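Local coordinates for putative S-adenosyl-L-methionine-dependent Methyltransferase (Methanococcus maripaludis, PDB 3DLC), which binds S-adenosylmethionine and probably transfers its methyl group to an acceptor, perhaps a sterol, at residues 122-125 and 129-132; 188-193 and 209-214. One frame throughout, in Å; residues are numbered along the deposited sequence. Where two conformers were deposited one is given.

Contact 1: 122-125 and 129-132. With SAM (S-adenosylmethionine), chain C.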
loop_
_atom_site.group_PDB
_atom_site.type_symbol
_atom_site.label_atom_id
_atom_site.label_comp_id
_atom_site.label_asym_id
_atom_site.label_seq_id
_atom_site.Cartn_x
_atom_site.Cartn_y
_atom_site.Cartn_z
ATOM N N PHE A 122 1.316 -7.887 3.363
ATOM C CA PHE A 122 1.382 -9.347 3.354
ATOM C C PHE A 122 2.803 -9.862 3.486
ATOM O O PHE A 122 3.005 -11.032 3.774
ATOM C CB PHE A 122 0.715 -9.889 2.084
ATOM C CG PHE A 122 -0.673 -9.370 1.887
ATOM C CD1 PHE A 122 -1.680 -9.622 2.782
ATOM C CD2 PHE A 122 -0.947 -8.553 0.832
ATOM C CE1 PHE A 122 -2.936 -9.101 2.598
ATOM C CE2 PHE A 122 -2.210 -8.014 0.647
ATOM C CZ PHE A 122 -3.195 -8.296 1.519
ATOM N N PHE A 123 3.777 -8.978 3.322
ATOM C CA PHE A 123 5.194 -9.342 3.421
ATOM C C PHE A 123 5.850 -8.901 4.729
ATOM O O PHE A 123 6.924 -9.398 5.067
ATOM C CB PHE A 123 6.002 -8.720 2.262
ATOM C CG PHE A 123 5.579 -9.195 0.905
ATOM C CD1 PHE A 123 5.863 -10.475 0.469
ATOM C CD2 PHE A 123 4.920 -8.354 0.037
ATOM C CE1 PHE A 123 5.487 -10.865 -0.845
ATOM C CE2 PHE A 123 4.571 -8.741 -1.220
ATOM C CZ PHE A 123 4.816 -10.006 -1.643
ATOM N N TRP A 124 5.258 -7.980 5.465
ATOM C CA TRP A 124 5.952 -7.405 6.613
ATOM C C TRP A 124 6.253 -8.379 7.709
ATOM O O TRP A 124 5.395 -9.136 8.103
ATOM C CB TRP A 124 5.193 -6.214 7.239
ATOM C CG TRP A 124 4.920 -5.108 6.292
ATOM C CD1 TRP A 124 5.567 -4.836 5.109
ATOM C CD2 TRP A 124 3.923 -4.093 6.438
ATOM N NE1 TRP A 124 5.017 -3.730 4.511
ATOM C CE2 TRP A 124 3.979 -3.281 5.288
ATOM C CE3 TRP A 124 2.975 -3.798 7.411
ATOM C CZ2 TRP A 124 3.131 -2.197 5.113
ATOM C CZ3 TRP A 124 2.113 -2.741 7.214
ATOM C CH2 TRP A 124 2.197 -1.957 6.073
ATOM N N GLU A 125 7.491 -8.320 8.190
ATOM C CA GLU A 125 7.915 -9.072 9.366
ATOM C C GLU A 125 7.356 -8.252 10.567
ATOM O O GLU A 125 6.932 -7.146 10.376
ATOM C CB GLU A 125 9.468 -9.140 9.387
ATOM C CG GLU A 125 10.063 -9.884 8.180
ATOM C CD GLU A 125 11.591 -9.744 8.023
ATOM O OE1 GLU A 125 12.249 -9.045 8.833
ATOM O OE2 GLU A 125 12.131 -10.338 7.058
ATOM N N THR A 129 5.030 -3.986 15.381
ATOM C CA THR A 129 5.876 -2.816 15.298
ATOM C C THR A 129 5.482 -1.938 14.113
ATOM O O THR A 129 5.438 -0.704 14.220
ATOM C CB THR A 129 7.353 -3.218 15.218
ATOM O OG1 THR A 129 7.693 -3.886 16.432
ATOM C CG2 THR A 129 8.279 -2.023 14.978
ATOM N N ALA A 130 5.199 -2.566 12.983
ATOM C CA ALA A 130 4.804 -1.818 11.782
ATOM C C ALA A 130 3.552 -0.981 12.063
ATOM O O ALA A 130 3.500 0.186 11.724
ATOM C CB ALA A 130 4.549 -2.768 10.627
ATOM N N PHE A 131 2.535 -1.590 12.673
ATOM C CA PHE A 131 1.307 -0.856 12.958
ATOM C C PHE A 131 1.434 0.191 14.044
ATOM O O PHE A 131 0.767 1.202 13.993
ATOM C CB PHE A 131 0.117 -1.799 13.130
ATOM C CG PHE A 131 -0.454 -2.218 11.791
ATOM C CD1 PHE A 131 -1.349 -1.399 11.116
ATOM C CD2 PHE A 131 0.004 -3.357 11.147
ATOM C CE1 PHE A 131 -1.799 -1.744 9.861
ATOM C CE2 PHE A 131 -0.449 -3.697 9.889
ATOM C CZ PHE A 131 -1.344 -2.886 9.250
ATOM N N ARG A 132 2.331 -0.002 15.000
ATOM C CA ARG A 132 2.643 1.074 15.949
ATOM C C ARG A 132 3.257 2.266 15.232
ATOM O O ARG A 132 2.949 3.418 15.551
ATOM C CB ARG A 132 3.540 0.571 17.080
ATOM C CG ARG A 132 2.756 -0.257 18.109
ATOM C CD ARG A 132 3.653 -0.656 19.292
ATOM N NE ARG A 132 2.861 -1.088 20.429
ATOM C CZ ARG A 132 2.404 -2.300 20.604
ATOM N NH1 ARG A 132 2.781 -3.292 19.837
ATOM N NH2 ARG A 132 1.554 -2.537 21.598
HETATM N N SAM C . 2.382 -0.756 -3.895
HETATM C CA SAM C . 2.908 -1.192 -5.215
HETATM C C SAM C . 1.773 -1.613 -6.107
HETATM O O SAM C . 0.685 -1.888 -5.596
HETATM O OXT SAM C . 1.986 -1.720 -7.309
HETATM C CB SAM C . 3.942 -2.288 -5.040
HETATM C CG SAM C . 3.448 -3.564 -4.438
HETATM S SD SAM C . 4.817 -4.731 -4.306
HETATM C CE SAM C . 3.816 -6.185 -4.453
HETATM C "C5'" SAM C . 5.273 -4.688 -2.493
HETATM C "C4'" SAM C . 6.265 -3.588 -2.010
HETATM O "O4'" SAM C . 6.421 -3.401 -0.565
HETATM C "C3'" SAM C . 7.680 -3.697 -2.631
HETATM O "O3'" SAM C . 7.927 -2.539 -3.369
HETATM C "C2'" SAM C . 8.588 -3.818 -1.406
HETATM O "O2'" SAM C . 9.915 -3.363 -1.547
HETATM C "C1'" SAM C . 7.784 -3.072 -0.328
HETATM N N9 SAM C . 8.097 -3.481 1.051
HETATM C C8 SAM C . 8.061 -4.762 1.551
HETATM N N7 SAM C . 8.324 -4.762 2.880
HETATM C C5 SAM C . 8.556 -3.458 3.230
HETATM C C6 SAM C . 8.908 -2.842 4.433
HETATM N N6 SAM C . 9.167 -3.499 5.579
HETATM N N1 SAM C . 9.004 -1.494 4.431
HETATM C C2 SAM C . 8.812 -0.762 3.282
HETATM N N3 SAM C . 8.531 -1.324 2.072
HETATM C C4 SAM C . 8.394 -2.648 2.096
#
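In the S-adenosylmethionine pocket of this Rossmann-like methyltransferase, the loop after strand 112-118 lays Trp-124 between the cofactor and helix 127-137, where the indole meets Ala-130 and Phe-131. The benzo ring lies next to the helix: CE3 of Trp-124 is 3.7 Å from CB of Ala-130, whose methyl is small enough to let the ring come close. Beside it, CZ3 of Trp-124 lies 3.8 Å from CE2 of Phe-131, which arrives at the indole's edge. The two rings are oblique, with planes at 52°. At its other end the indole borders the adenine, CD1 of Trp-124 lying 3.5 Å from N7 of SAM, near the indole plane. With chi1 at -57° CG lies beside the backbone N, and chi2 of -21° turns the benzo ring to the helix and the pyrrole side to the adenine. Its NE1 is hydrogen-bonded to OG of Ser-120, a hydroxyl that also bonds SAM. Replacing the tryptophan by an alanine would probably open a gap between adenine and helix and leave the Ser-120 hydroxyl without its indole N-H. One flat, mostly apolar group with a single N-H thus serves two surroundings: hydrocarbon contacts toward the helix, and a polar link toward the cofactor through Ser-120.

Contact 2: 188-193 and 209-214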
loop_
_atom_site.group_PDB
_atom_site.type_symbol
_atom_site.label_atom_id
_atom_site.label_comp_id
_atom_site.label_asym_id
_atom_site.label_seq_id
_atom_site.Cartn_x
_atom_site.Cartn_y
_atom_site.Cartn_z
ATOM N N ASN A 188 -6.357 -8.995 15.406
ATOM C CA ASN A 188 -5.597 -9.322 16.617
ATOM C C ASN A 188 -4.401 -8.396 16.831
ATOM O O ASN A 188 -4.116 -7.969 17.951
ATOM C CB ASN A 188 -5.140 -10.772 16.605
ATOM C CG ASN A 188 -6.291 -11.761 16.726
ATOM O OD1 ASN A 188 -7.388 -11.401 17.144
ATOM N ND2 ASN A 188 -6.053 -13.008 16.336
ATOM N N VAL A 189 -3.742 -8.009 15.749
ATOM C CA VAL A 189 -2.629 -7.075 15.841
ATOM C C VAL A 189 -3.074 -5.714 16.361
ATOM O O VAL A 189 -2.487 -5.136 17.289
ATOM C CB VAL A 189 -1.936 -6.883 14.458
ATOM C CG1 VAL A 189 -0.898 -5.752 14.489
ATOM C CG2 VAL A 189 -1.286 -8.183 13.964
ATOM N N LEU A 190 -4.143 -5.173 15.784
ATOM C CA LEU A 190 -4.634 -3.861 16.177
ATOM C C LEU A 190 -5.153 -3.908 17.605
ATOM O O LEU A 190 -5.010 -2.947 18.361
ATOM C CB LEU A 190 -5.728 -3.375 15.215
ATOM C CG LEU A 190 -5.278 -3.203 13.745
ATOM C CD1 LEU A 190 -6.383 -2.489 12.995
ATOM C CD2 LEU A 190 -3.942 -2.440 13.588
ATOM N N ASP A 191 -5.756 -5.028 17.990
ATOM C CA ASP A 191 -6.308 -5.152 19.340
ATOM C C ASP A 191 -5.192 -5.210 20.377
ATOM O O ASP A 191 -5.349 -4.673 21.478
ATOM C CB ASP A 191 -7.247 -6.341 19.414
ATOM C CG ASP A 191 -8.520 -6.143 18.599
ATOM O OD1 ASP A 191 -8.830 -5.004 18.178
ATOM O OD2 ASP A 191 -9.217 -7.150 18.408
ATOM N N GLU A 192 -4.070 -5.841 20.049
ATOM C CA GLU A 192 -2.931 -5.870 20.992
ATOM C C GLU A 192 -2.382 -4.453 21.174
ATOM O O GLU A 192 -1.961 -4.091 22.289
ATOM C CB GLU A 192 -1.841 -6.817 20.519
ATOM C CG GLU A 192 -0.609 -6.892 21.463
ATOM C CD GLU A 192 0.483 -5.798 21.297
ATOM O OE1 GLU A 192 0.804 -5.390 20.174
ATOM O OE2 GLU A 192 1.111 -5.377 22.327
ATOM N N ILE A 193 -2.366 -3.633 20.132
ATOM C CA ILE A 193 -1.920 -2.238 20.230
ATOM C C ILE A 193 -2.893 -1.419 21.039
ATOM O O ILE A 193 -2.510 -0.494 21.746
ATOM C CB ILE A 193 -1.673 -1.633 18.833
ATOM C CG1 ILE A 193 -0.512 -2.368 18.157
ATOM C CG2 ILE A 193 -1.380 -0.127 18.931
ATOM C CD1 ILE A 193 -0.408 -2.096 16.653
ATOM N N ILE A 209 -7.343 -2.466 5.666
ATOM C CA ILE A 209 -7.305 -2.077 7.066
ATOM C C ILE A 209 -7.446 -0.571 7.141
ATOM O O ILE A 209 -6.617 0.165 6.608
ATOM C CB ILE A 209 -5.983 -2.543 7.692
ATOM C CG1 ILE A 209 -5.832 -4.072 7.628
ATOM C CG2 ILE A 209 -5.854 -2.018 9.119
ATOM C CD1 ILE A 209 -4.385 -4.561 7.795
ATOM N N ILE A 210 -8.497 -0.134 7.833
ATOM C CA ILE A 210 -8.894 1.274 7.880
ATOM C C ILE A 210 -8.955 1.759 9.326
ATOM O O ILE A 210 -9.967 1.636 10.038
ATOM C CB ILE A 210 -10.274 1.461 7.202
ATOM C CG1 ILE A 210 -10.228 0.936 5.769
ATOM C CG2 ILE A 210 -10.709 2.929 7.240
ATOM C CD1 ILE A 210 -11.556 0.885 5.043
ATOM N N ILE A 211 -7.830 2.284 9.773
ATOM C CA ILE A 211 -7.681 2.803 11.117
ATOM C C ILE A 211 -8.074 4.268 11.108
ATOM O O ILE A 211 -7.722 5.010 10.208
ATOM C CB ILE A 211 -6.225 2.654 11.584
ATOM C CG1 ILE A 211 -5.852 1.162 11.680
ATOM C CG2 ILE A 211 -5.989 3.373 12.918
ATOM C CD1 ILE A 211 -4.342 0.897 11.636
ATOM N N SER A 212 -8.751 4.683 12.172
ATOM C CA SER A 212 -9.056 6.079 12.420
ATOM C C SER A 212 -8.372 6.503 13.683
ATOM O O SER A 212 -8.690 5.973 14.723
ATOM C CB SER A 212 -10.534 6.285 12.664
ATOM O OG SER A 212 -11.274 6.091 11.505
ATOM N N LYS A 213 -7.506 7.496 13.663
ATOM C CA LYS A 213 -6.901 7.937 14.889
ATOM C C LYS A 213 -7.821 8.897 15.565
ATOM O O LYS A 213 -8.189 9.938 15.038
ATOM C CB LYS A 213 -5.540 8.594 14.652
ATOM C CG LYS A 213 -4.931 9.082 15.971
ATOM C CD LYS A 213 -3.565 9.766 15.909
ATOM C CE LYS A 213 -2.462 8.816 16.057
ATOM N NZ LYS A 213 -1.079 9.369 16.045
ATOM N N THR A 214 -8.192 8.546 16.767
ATOM C CA THR A 214 -9.134 9.327 17.524
ATOM C C THR A 214 -8.717 9.345 18.975
ATOM O O THR A 214 -7.966 8.506 19.427
ATOM C CB THR A 214 -10.556 8.745 17.329
ATOM O OG1 THR A 214 -11.553 9.710 17.681
ATOM C CG2 THR A 214 -10.766 7.397 18.076
#
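Leu-190 meets Ile-209 and Ile-211 with branches placed by similar first torsions. In Leu-190 a chi1 of -61° puts CG opposite the carbonyl carbon, and chi2 of -170° then extends CD1 away from CA, letting the fork of methyls point off helix 180-193 at the strand. In Ile-211 CD1 likewise extends away from CA (chi2 159°), stretching the CG1-CD1 arm up from the sheet, and the two side chains reach each other tip to tip: CD2 of Leu-190 is 3.9 Å from CD1 of Ile-211. The second methyl, CD1 of Leu-190, divides its contacts, lying 3.9 Å from CG1 of Ile-211 and equally 3.9 Å from CG2 of Ile-209. Ile-209 therefore offers its short branch here, and its side chain runs at a slant to that of the leucine.

Residue alternation along the strand explains the pattern. Ile-209 and Ile-211 both direct CB at the helix, whereas Ile-210 faces away toward helix 28-40. Branching at CB suits these isoleucines to an extended strand, while leucine, branched one carbon further out, spans the gap from a helix whose CA at Leu-190 is 8.9 Å from the CA of Ile-211. The interaction is purely apolar, and all three side chains are buried.

Around them, Phe-131 of helix 127-137 touches Leu-190 as well as both isoleucines, and Tyr-198 of strand 198-203 adjoins the leucine. Strand 206-211 itself runs antiparallel between strands 142-148 and 198-203, so helix 180-193 packs here on the C-terminal part of the sheet.

Contact 1 precedes contact 2 along the chain, and their centres lie 12 Å apart on the same side of the chain's centre. Helix 127-137 joins them. CD1 of Phe-131 is 3.7 Å from CD2 of Leu-190, and the same phenylalanine packs against Ile-193. Toward the surface, a salt bridge connects NH1 of Arg-132 with OE1 of Glu-192, tying the two helices by charge above their apolar interface. Strand 142-148 touches contact 1 through Ile-146, which meets Trp-124 and Phe-131, and is the sheet neighbour of strand 206-211 in contact 2. A continuous apolar layer thus runs from the cofactor pocket at 122-125 through helix 127-137 to helix 180-193 and the antiparallel end of the sheet.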